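Local coordinates for protein probable glutamine synthetase (Pseudomonas aeruginosa, PDB 4HPP) that belongs to the glutamine synthetase family, with an N-terminal beta domain and a catalytic domain that binds magnesium, at residues Leu163-Met176 with Arg184-Val196. Numbering follows the deposited sequence.
Sequences LVSALAQAGTEPEM and RQYEVTCRPAQGV. With MG (magnesium ion), chain B.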
loop_
_atom_site.group_PDB
_atom_site.type_symbol
_atom_site.label_atom_id
_atom_site.label_comp_id
_atom_site.label_asym_id
_atom_site.label_seq_id
_atom_site.Cartn_x
_atom_site.Cartn_y
_atom_site.Cartn_z
ATOM N N LEU A 163 -6.935 -24.821 11.413
ATOM C CA LEU A 163 -6.639 -25.312 12.730
ATOM C C LEU A 163 -6.771 -26.818 12.745
ATOM O O LEU A 163 -5.850 -27.534 13.112
ATOM C CB LEU A 163 -7.526 -24.620 13.812
ATOM C CG LEU A 163 -7.246 -25.168 15.192
ATOM C CD1 LEU A 163 -5.770 -25.037 15.490
ATOM C CD2 LEU A 163 -8.049 -24.463 16.254
ATOM N N VAL A 164 -7.933 -27.306 12.396
ATOM C CA VAL A 164 -8.158 -28.756 12.237
ATOM C C VAL A 164 -7.088 -29.430 11.376
ATOM O O VAL A 164 -6.565 -30.497 11.708
ATOM C CB VAL A 164 -9.617 -29.044 11.780
ATOM C CG1 VAL A 164 -9.835 -30.513 11.527
ATOM C CG2 VAL A 164 -10.549 -28.592 12.899
ATOM N N SER A 165 -6.654 -28.773 10.333
ATOM C CA SER A 165 -5.659 -29.428 9.483
ATOM C C SER A 165 -4.332 -29.498 10.200
ATOM O O SER A 165 -3.687 -30.580 10.275
ATOM C CB SER A 165 -5.585 -28.724 8.161
ATOM O OG SER A 165 -4.301 -28.797 7.647
ATOM N N ALA A 166 -3.922 -28.376 10.791
ATOM C CA ALA A 166 -2.703 -28.376 11.638
ATOM C C ALA A 166 -2.743 -29.431 12.786
ATOM O O ALA A 166 -1.791 -30.196 12.968
ATOM C CB ALA A 166 -2.424 -26.996 12.153
ATOM N N LEU A 167 -3.870 -29.527 13.497
ATOM C CA LEU A 167 -4.004 -30.531 14.536
ATOM C C LEU A 167 -3.978 -31.940 13.891
ATOM O O LEU A 167 -3.249 -32.817 14.393
ATOM C CB LEU A 167 -5.227 -30.293 15.418
ATOM C CG LEU A 167 -5.322 -28.965 16.220
ATOM C CD1 LEU A 167 -6.759 -28.677 16.636
ATOM C CD2 LEU A 167 -4.407 -28.869 17.452
ATOM N N ALA A 168 -4.699 -32.163 12.776
ATOM C CA ALA A 168 -4.534 -33.485 12.046
ATOM C C ALA A 168 -3.095 -33.838 11.720
ATOM O O ALA A 168 -2.621 -34.954 12.117
ATOM C CB ALA A 168 -5.407 -33.629 10.803
ATOM N N GLN A 169 -2.390 -32.895 11.068
ATOM C CA GLN A 169 -0.972 -33.118 10.800
ATOM C C GLN A 169 -0.209 -33.373 12.058
ATOM O O GLN A 169 0.735 -34.087 12.031
ATOM C CB GLN A 169 -0.291 -31.930 10.129
ATOM C CG GLN A 169 -0.802 -31.498 8.763
ATOM C CD GLN A 169 -0.194 -30.205 8.378
ATOM O OE1 GLN A 169 1.049 -30.066 8.422
ATOM N NE2 GLN A 169 -1.056 -29.165 8.145
ATOM N N ALA A 170 -0.609 -32.799 13.183
ATOM C CA ALA A 170 0.188 -32.957 14.387
ATOM C C ALA A 170 -0.148 -34.278 15.063
ATOM O O ALA A 170 0.369 -34.587 16.119
ATOM C CB ALA A 170 -0.074 -31.815 15.310
ATOM N N GLY A 171 -1.004 -35.090 14.439
ATOM C CA GLY A 171 -1.407 -36.367 15.062
ATOM C C GLY A 171 -2.294 -36.242 16.298
ATOM O O GLY A 171 -2.373 -37.176 17.125
ATOM N N THR A 172 -2.982 -35.112 16.444
ATOM C CA THR A 172 -3.907 -34.971 17.593
ATOM C C THR A 172 -5.294 -35.674 17.346
ATOM O O THR A 172 -6.110 -35.852 18.261
ATOM C CB THR A 172 -4.094 -33.503 18.070
ATOM O OG1 THR A 172 -4.584 -32.693 16.980
ATOM C CG2 THR A 172 -2.817 -32.946 18.550
ATOM N N GLU A 173 -5.567 -36.091 16.129
ATOM C CA GLU A 173 -6.947 -36.537 15.818
ATOM C C GLU A 173 -8.031 -35.483 16.157
ATOM O O GLU A 173 -9.001 -35.735 16.886
ATOM C CB GLU A 173 -7.231 -37.874 16.482
ATOM C CG GLU A 173 -6.220 -38.959 16.084
ATOM C CD GLU A 173 -6.458 -40.258 16.813
ATOM O OE1 GLU A 173 -6.267 -40.292 18.079
ATOM O OE2 GLU A 173 -6.847 -41.240 16.126
ATOM N N PRO A 174 -7.886 -34.277 15.607
ATOM C CA PRO A 174 -8.964 -33.327 15.842
ATOM C C PRO A 174 -10.338 -33.984 15.503
ATOM O O PRO A 174 -10.422 -34.841 14.631
ATOM C CB PRO A 174 -8.620 -32.202 14.874
ATOM C CG PRO A 174 -7.809 -32.869 13.779
ATOM C CD PRO A 174 -6.996 -33.870 14.512
ATOM N N GLU A 175 -11.407 -33.601 16.167
ATOM C CA GLU A 175 -12.689 -34.169 15.816
ATOM C C GLU A 175 -13.878 -33.163 15.798
ATOM O O GLU A 175 -14.785 -33.332 15.008
ATOM C CB GLU A 175 -12.971 -35.383 16.720
ATOM C CG GLU A 175 -14.195 -35.301 17.636
ATOM C CD GLU A 175 -14.216 -36.408 18.707
ATOM O OE1 GLU A 175 -14.441 -36.114 19.924
ATOM O OE2 GLU A 175 -13.979 -37.573 18.323
ATOM N N MET A 176 -13.870 -32.124 16.652
ATOM C CA MET A 176 -14.958 -31.149 16.724
ATOM C C MET A 176 -14.347 -29.743 16.787
ATOM O O MET A 176 -13.343 -29.558 17.452
ATOM C CB MET A 176 -15.755 -31.419 17.976
ATOM C CG MET A 176 -17.258 -31.458 17.865
ATOM S SD MET A 176 -17.929 -32.695 16.730
ATOM C CE MET A 176 -19.340 -31.707 16.260
ATOM N N ARG A 184 -15.859 -14.343 20.780
ATOM C CA ARG A 184 -14.544 -14.841 20.264
ATOM C C ARG A 184 -14.131 -16.158 20.930
ATOM O O ARG A 184 -12.951 -16.544 20.871
ATOM C CB ARG A 184 -13.450 -13.781 20.491
ATOM C CG ARG A 184 -13.887 -12.344 20.207
ATOM C CD ARG A 184 -14.057 -12.179 18.702
ATOM N NE ARG A 184 -14.275 -10.811 18.263
ATOM C CZ ARG A 184 -14.602 -10.472 17.008
ATOM N NH1 ARG A 184 -14.730 -11.427 16.064
ATOM N NH2 ARG A 184 -14.815 -9.171 16.700
ATOM N N GLN A 185 -15.060 -16.834 21.632
ATOM C CA GLN A 185 -14.684 -18.086 22.189
ATOM C C GLN A 185 -14.912 -19.228 21.183
ATOM O O GLN A 185 -15.993 -19.303 20.531
ATOM C CB GLN A 185 -15.455 -18.345 23.445
ATOM C CG GLN A 185 -14.814 -19.429 24.287
ATOM C CD GLN A 185 -15.562 -19.752 25.558
ATOM O OE1 GLN A 185 -16.800 -19.652 25.625
ATOM N NE2 GLN A 185 -14.817 -20.189 26.578
ATOM N N TYR A 186 -13.906 -20.105 21.093
ATOM C CA TYR A 186 -13.982 -21.360 20.324
ATOM C C TYR A 186 -13.523 -22.566 21.137
ATOM O O TYR A 186 -12.872 -22.432 22.158
ATOM C CB TYR A 186 -13.148 -21.264 19.064
ATOM C CG TYR A 186 -13.652 -20.123 18.222
ATOM C CD1 TYR A 186 -14.639 -20.355 17.256
ATOM C CD2 TYR A 186 -13.225 -18.788 18.458
ATOM C CE1 TYR A 186 -15.153 -19.347 16.509
ATOM C CE2 TYR A 186 -13.732 -17.766 17.681
ATOM C CZ TYR A 186 -14.702 -18.060 16.709
ATOM O OH TYR A 186 -15.262 -17.090 15.912
ATOM N N GLU A 187 -13.938 -23.743 20.697
ATOM C CA GLU A 187 -13.547 -24.980 21.325
ATOM C C GLU A 187 -13.158 -26.000 20.259
ATOM O O GLU A 187 -13.848 -26.190 19.252
ATOM C CB GLU A 187 -14.666 -25.517 22.192
ATOM C CG GLU A 187 -14.223 -26.686 23.080
ATOM C CD GLU A 187 -15.369 -27.354 23.853
ATOM O OE1 GLU A 187 -15.129 -28.363 24.550
ATOM O OE2 GLU A 187 -16.508 -26.876 23.797
ATOM N N VAL A 188 -12.026 -26.634 20.487
ATOM C CA VAL A 188 -11.663 -27.777 19.691
ATOM C C VAL A 188 -11.476 -29.024 20.594
ATOM O O VAL A 188 -10.941 -28.929 21.705
ATOM C CB VAL A 188 -10.471 -27.482 18.779
ATOM C CG1 VAL A 188 -9.261 -26.997 19.577
ATOM C CG2 VAL A 188 -10.131 -28.723 17.954
ATOM N N THR A 189 -11.995 -30.162 20.133
ATOM C CA THR A 189 -11.941 -31.397 20.883
ATOM C C THR A 189 -11.256 -32.409 19.958
ATOM O O THR A 189 -11.250 -32.289 18.701
ATOM C CB THR A 189 -13.340 -31.927 21.285
ATOM O OG1 THR A 189 -14.109 -32.100 20.113
ATOM C CG2 THR A 189 -14.141 -31.002 22.169
ATOM N N CYS A 190 -10.667 -33.409 20.585
ATOM C CA CYS A 190 -9.986 -34.447 19.862
ATOM C C CYS A 190 -10.367 -35.807 20.398
ATOM O O CYS A 190 -11.001 -35.930 21.459
ATOM C CB CYS A 190 -8.487 -34.270 19.993
ATOM S SG CYS A 190 -7.873 -32.771 19.218
ATOM N N ARG A 191 -9.936 -36.835 19.665
ATOM C CA ARG A 191 -10.204 -38.194 20.035
ATOM C C ARG A 191 -9.402 -38.546 21.303
ATOM O O ARG A 191 -8.308 -38.076 21.495
ATOM C CB ARG A 191 -9.868 -39.068 18.829
ATOM C CG ARG A 191 -10.957 -38.988 17.736
ATOM C CD ARG A 191 -10.745 -39.920 16.540
ATOM N NE ARG A 191 -9.707 -40.934 16.821
ATOM C CZ ARG A 191 -9.828 -41.988 17.650
ATOM N NH1 ARG A 191 -10.975 -42.212 18.316
ATOM N NH2 ARG A 191 -8.779 -42.820 17.822
ATOM N N PRO A 192 -9.926 -39.397 22.176
ATOM C CA PRO A 192 -9.131 -39.749 23.388
ATOM C C PRO A 192 -7.770 -40.429 23.079
ATOM O O PRO A 192 -7.598 -40.970 21.989
ATOM C CB PRO A 192 -10.030 -40.776 24.072
ATOM C CG PRO A 192 -11.337 -40.817 23.299
ATOM C CD PRO A 192 -11.025 -40.349 21.923
ATOM N N ALA A 193 -6.814 -40.428 24.003
ATOM C CA ALA A 193 -5.501 -41.166 23.829
ATOM C C ALA A 193 -5.193 -41.931 25.116
ATOM O O ALA A 193 -5.764 -41.609 26.137
ATOM C CB ALA A 193 -4.316 -40.225 23.507
ATOM N N GLN A 194 -4.285 -42.911 25.092
ATOM C CA GLN A 194 -4.056 -43.687 26.298
ATOM C C GLN A 194 -2.891 -43.155 27.099
ATOM O O GLN A 194 -1.893 -42.836 26.554
ATOM C CB GLN A 194 -3.857 -45.147 25.958
ATOM C CG GLN A 194 -3.935 -46.075 27.169
ATOM C CD GLN A 194 -3.583 -47.523 26.819
ATOM O OE1 GLN A 194 -3.526 -48.404 27.687
ATOM N NE2 GLN A 194 -3.334 -47.768 25.549
ATOM N N GLY A 195 -3.040 -42.993 28.396
ATOM C CA GLY A 195 -1.913 -42.610 29.202
ATOM C C GLY A 195 -1.313 -41.247 28.890
ATOM O O GLY A 195 -2.016 -40.218 28.883
ATOM N N VAL A 196 0.005 -41.260 28.664
ATOM C CA VAL A 196 0.851 -40.073 28.663
ATOM C C VAL A 196 0.490 -39.311 27.406
ATOM O O VAL A 196 0.345 -38.056 27.414
ATOM C CB VAL A 196 2.353 -40.436 28.672
ATOM C CG1 VAL A 196 3.226 -39.200 28.538
ATOM C CG2 VAL A 196 2.754 -41.168 29.958
HETATM MG MG MG B . -17.447 -26.343 26.074
#
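R191 grips the carboxylate of E173 side-on. R191 bends at chi3 (13°), which turns its guanidinium edge to the carboxylate. NE and NH2 both bond to E173 OE2, NE at 3.0 Å. OE2 lies in the guanidinium plane, but the carboxylate stands almost upright on that plane, 87° from it. NH2 meets OE2 on its syn side, tilted out of the carboxylate plane; NE, on the same face, comes from above that plane. E173 OE1 has a second partner, R201 of helix 196-216, so two arginines share the carboxylate. R201 also bonds to the carbonyl of R191.

The backbone repeats this link: R191 N donates to E173 O at 3.1 Å. Next along the strand, T189 O accepts from E175 N at 2.9 Å and, weakly, from M176 N. T189 N returns a bond to M176 O, 3.1 Å away. Two residues therefore face T189, the mark of a classic beta bulge. P174 and C190 form the neighbouring non-hydrogen-bonded pair. C190 SG lies 3.6 Å from P174 CA and also near T172 O.

V188 points to the helix. Its CG2, anti to the backbone N, meets L167 CD1 tip to tip at 3.6 Å. L163 is a looser neighbour, with CD2 4.4 Å from V188 CG1. The helix ends in a Schellman motif at G171, and T172 OG1 bonds weakly back to L167 O. This turn leads the chain into strand 174-179.

Nearer the start of strand 185-194, E187 extends the other way. Its OE2 binds the magnesium ion at 2.5 Å, together with E133 and E180. The whole is a bulged antiparallel beta hairpin, backed by helix 159-169, that carries two of the three metal-binding glutamates in a glutamine synthetase-type catalytic domain.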